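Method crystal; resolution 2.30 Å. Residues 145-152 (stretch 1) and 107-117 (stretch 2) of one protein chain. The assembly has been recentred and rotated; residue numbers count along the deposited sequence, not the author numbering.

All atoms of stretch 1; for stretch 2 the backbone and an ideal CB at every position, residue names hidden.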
# COMPACT_ATOMS: atom_id res chain seq x y z
N SER A 145 9.57 9.16 7.40
CA SER A 145 9.50 8.67 6.03
C SER A 145 9.39 7.14 5.91
O SER A 145 9.11 6.63 4.83
CB SER A 145 10.71 9.16 5.26
OG SER A 145 11.89 8.93 6.01
N LYS A 146 9.61 6.42 7.00
CA LYS A 146 9.57 4.97 6.96
C LYS A 146 8.24 4.38 7.44
O LYS A 146 8.05 3.16 7.42
CB LYS A 146 10.73 4.39 7.77
CG LYS A 146 10.84 2.87 7.73
CD LYS A 146 11.85 2.32 8.72
CE LYS A 146 13.27 2.31 8.17
NZ LYS A 146 14.10 1.37 8.97
N VAL A 147 7.31 5.21 7.87
CA VAL A 147 6.03 4.69 8.33
C VAL A 147 4.90 5.10 7.40
O VAL A 147 4.75 6.27 7.06
CB VAL A 147 5.72 5.16 9.75
CG1 VAL A 147 5.73 6.67 9.81
CG2 VAL A 147 4.37 4.61 10.20
N MSE A 148 4.10 4.13 6.98
CA MSE A 148 3.00 4.41 6.07
C MSE A 148 1.67 4.35 6.82
O MSE A 148 1.37 3.37 7.51
CB MSE A 148 3.02 3.42 4.91
CG MSE A 148 4.42 3.21 4.29
SE MSE A 148 5.37 4.85 3.75
CE MSE A 148 6.93 4.03 2.94
N ALA A 149 0.87 5.40 6.68
CA ALA A 149 -0.41 5.43 7.37
C ALA A 149 -1.44 4.59 6.63
O ALA A 149 -1.54 4.65 5.41
CB ALA A 149 -0.88 6.87 7.52
N LEU A 150 -2.20 3.81 7.38
CA LEU A 150 -3.22 2.96 6.79
C LEU A 150 -4.46 2.87 7.66
O LEU A 150 -4.38 2.83 8.89
CB LEU A 150 -2.67 1.54 6.56
CG LEU A 150 -3.70 0.41 6.41
CD1 LEU A 150 -4.48 0.56 5.10
CD2 LEU A 150 -2.97 -0.92 6.45
N GLY A 151 -5.62 2.82 7.01
CA GLY A 151 -6.86 2.71 7.75
C GLY A 151 -7.76 3.93 7.71
O GLY A 151 -7.53 4.91 8.42
N GLY A 152 -8.78 3.86 6.87
CA GLY A 152 -9.73 4.94 6.75
C GLY A 152 -9.19 6.21 6.14
O GLY A 152 -9.54 7.31 6.57
N UNK A 107 13.64 -2.32 11.79
CA UNK A 107 13.91 -3.68 11.38
C UNK A 107 13.23 -4.00 10.06
O UNK A 107 13.21 -5.15 9.61
CB UNK A 107 13.46 -4.66 12.46
N UNK A 108 12.67 -2.97 9.44
CA UNK A 108 11.99 -3.13 8.16
C UNK A 108 12.32 -1.94 7.28
O UNK A 108 12.79 -0.91 7.77
CB UNK A 108 10.48 -3.27 8.35
N UNK A 109 12.09 -2.08 5.99
CA UNK A 109 12.34 -0.99 5.06
C UNK A 109 11.33 0.11 5.35
O UNK A 109 11.61 1.30 5.18
CB UNK A 109 12.25 -1.46 3.61
N UNK A 110 10.15 -0.32 5.80
CA UNK A 110 9.07 0.56 6.21
C UNK A 110 7.97 -0.28 6.78
O UNK A 110 7.89 -1.47 6.50
CB UNK A 110 8.56 1.41 5.05
N UNK A 111 7.13 0.33 7.60
CA UNK A 111 6.02 -0.39 8.20
C UNK A 111 4.73 0.40 8.02
O UNK A 111 4.76 1.61 7.79
CB UNK A 111 6.29 -0.66 9.68
N UNK A 112 3.62 -0.31 8.12
CA UNK A 112 2.29 0.29 8.02
C UNK A 112 1.88 0.63 9.45
O UNK A 112 2.38 0.03 10.40
CB UNK A 112 1.28 -0.64 7.34
N UNK A 113 1.00 1.60 9.61
CA UNK A 113 0.51 1.94 10.94
C UNK A 113 -1.00 2.08 10.82
O UNK A 113 -1.49 2.86 10.00
CB UNK A 113 1.16 3.22 11.48
N UNK A 114 -1.73 1.33 11.64
CA UNK A 114 -3.19 1.35 11.60
C UNK A 114 -3.79 0.85 12.90
O UNK A 114 -3.09 0.23 13.71
CB UNK A 114 -3.70 0.50 10.43
N UNK A 115 -5.09 1.11 13.13
CA UNK A 115 -6.02 1.84 12.26
C UNK A 115 -5.98 3.35 12.56
O UNK A 115 -6.37 3.78 13.64
CB UNK A 115 -7.44 1.30 12.44
N UNK A 116 -5.51 4.14 11.59
CA UNK A 116 -5.42 5.58 11.78
C UNK A 116 -6.81 6.22 11.85
O UNK A 116 -7.00 7.22 12.54
CB UNK A 116 -4.60 6.21 10.65
N UNK A 117 -7.77 5.64 11.13
CA UNK A 117 -9.15 6.12 11.14
C UNK A 117 -10.13 4.97 11.36
O UNK A 117 -10.56 4.31 10.41
CB UNK A 117 -9.47 6.84 9.83

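The strand through Val-147, Met-148 and Ala-149 runs parallel to the one through 111 to 113, the axes 4.5 Å apart at closest approach and 24° from alignment; the bridges pair Val-147 with 111, Met-148 with 112 and Ala-149 with 113, and each pair sends its side chains to one face.

At 107 the ideal CB points away, with nothing of stretch 1 within 5.5 Å; almost any residue fits, and Phe-107 is deposited. Position 108 is equally unconstrained in its side chain, but its carbonyl accepts a hydrogen bond from Lys-146: Lys-146 NZ lies 2.9 Å from the backbone O of Tyr-108, whose own ring leads away. At 109 the CB again points away, leaving the choice open; the residue is Asp-109.

Position 110 is narrower. Its CB points sideways, 3.0 Å from Lys-146 O and 3.7 Å from Met-148 CE, the methyl of a selenomethionine. A flat or apolar side chain would suit that methyl. Tyr-110 (chi1 p) lays one ring face against it, with Met-148 CE 3.4 Å from Tyr-110 CD2.

At 111 the backbone does the binding: N of this residue donates to Lys-146 O (3.0 Å), and its O accepts from Met-148 N (2.7 Å, 172° at the hydrogen). The CB shares a face with Val-147, so a beta-branched or other apolar residue is plausible. Val-111 meets it, CG2 to Val-147 CG2 at 4.3 Å.

Position 112 turns to the face of Met-148, its CB 4.4 Å from Leu-150 CD2. A large apolar group could span both neighbours, and Phe-112 does: CD1 is 3.7 Å from Met-148 CB, and CD2 is 3.6 Å from Leu-150 CD2.

At 113 the CB is 3.7 Å from Val-147 CG2, favouring an apolar start. Selenomethionine Met-113 supplies it before its end leads away, while its N donates to Met-148 O (2.8 Å) and its O accepts from Leu-150 N (2.9 Å).

Position 114 points toward stretch 1. The ideal CB is 2.9 Å from Leu-150 O, a close contact that any residue but glycine would make, so it does not by itself decide the size of the side chain; Ser-114 is deposited and keeps its CB 2.9 Å from Leu-150 O.

The peptide before 115 is cis, which strongly suggests proline; Pro-115 is there.

The CB at 116 points toward stretch 1, 4.9 Å from Ala-149 CB, leaving room for a branched aliphatic. Ile-116 brings CG1 to 4.0 Å from Ala-149 CB, and its N donates to Leu-150 O (3.2 Å, 175°).

At 117 the CB passes 3.1 Å from Gly-151 O, beside glycines without side chains, so a broad group is possible. Tyr-117 places CD1 3.0 Å from Gly-152 O; its N makes a weak hydrogen bond to Gly-151 O (2.8 Å, 123°).

Stretch 2 (107-117) FYDYVFMSPIY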
# COMPACT_ATOMS: atom_id res chain seq x y z
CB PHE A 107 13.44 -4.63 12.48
CG PHE A 107 14.16 -4.44 13.77
CD1 PHE A 107 15.51 -4.76 13.87
CD2 PHE A 107 13.52 -3.89 14.88
CE1 PHE A 107 16.21 -4.54 15.06
CE2 PHE A 107 14.21 -3.66 16.06
CZ PHE A 107 15.56 -3.98 16.15
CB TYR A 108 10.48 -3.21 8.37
CG TYR A 108 10.04 -4.44 9.13
CD1 TYR A 108 9.86 -5.66 8.46
CD2 TYR A 108 9.86 -4.42 10.51
CE1 TYR A 108 9.51 -6.81 9.16
CE2 TYR A 108 9.52 -5.56 11.21
CZ TYR A 108 9.34 -6.76 10.53
OH TYR A 108 9.01 -7.89 11.22
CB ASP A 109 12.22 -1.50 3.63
CG ASP A 109 13.35 -2.42 3.28
OD1 ASP A 109 14.48 -1.92 3.07
OD2 ASP A 109 13.14 -3.65 3.23
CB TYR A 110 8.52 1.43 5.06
CG TYR A 110 7.87 0.75 3.87
CD1 TYR A 110 6.72 -0.04 4.01
CD2 TYR A 110 8.34 0.99 2.59
CE1 TYR A 110 6.06 -0.56 2.88
CE2 TYR A 110 7.69 0.48 1.47
CZ TYR A 110 6.56 -0.29 1.61
OH TYR A 110 5.94 -0.77 0.48
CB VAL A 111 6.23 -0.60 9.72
CG1 VAL A 111 7.57 -1.28 9.98
CG2 VAL A 111 6.15 0.72 10.45
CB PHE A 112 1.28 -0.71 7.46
CG PHE A 112 1.32 -0.86 5.96
CD1 PHE A 112 2.32 -0.25 5.22
CD2 PHE A 112 0.36 -1.61 5.29
CE1 PHE A 112 2.36 -0.37 3.84
CE2 PHE A 112 0.39 -1.73 3.91
CZ PHE A 112 1.40 -1.10 3.18
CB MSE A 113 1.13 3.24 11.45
CG MSE A 113 0.96 3.43 12.95
SE MSE A 113 1.36 5.22 13.57
CE MSE A 113 -0.08 5.42 14.85
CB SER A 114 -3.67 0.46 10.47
OG SER A 114 -3.26 -0.87 10.71
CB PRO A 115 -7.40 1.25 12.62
CG PRO A 115 -7.07 -0.07 13.29
CD PRO A 115 -5.83 0.27 14.09
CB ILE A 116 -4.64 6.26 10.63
CG1 ILE A 116 -3.24 5.67 10.51
CG2 ILE A 116 -4.57 7.76 10.87
CD1 ILE A 116 -2.37 5.83 11.75
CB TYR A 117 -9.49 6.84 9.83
CG TYR A 117 -8.68 8.09 9.58
CD1 TYR A 117 -7.60 8.09 8.69
CD2 TYR A 117 -8.97 9.28 10.26
CE1 TYR A 117 -6.84 9.24 8.49
CE2 TYR A 117 -8.20 10.43 10.06
CZ TYR A 117 -7.14 10.40 9.17
OH TYR A 117 -6.38 11.52 8.96
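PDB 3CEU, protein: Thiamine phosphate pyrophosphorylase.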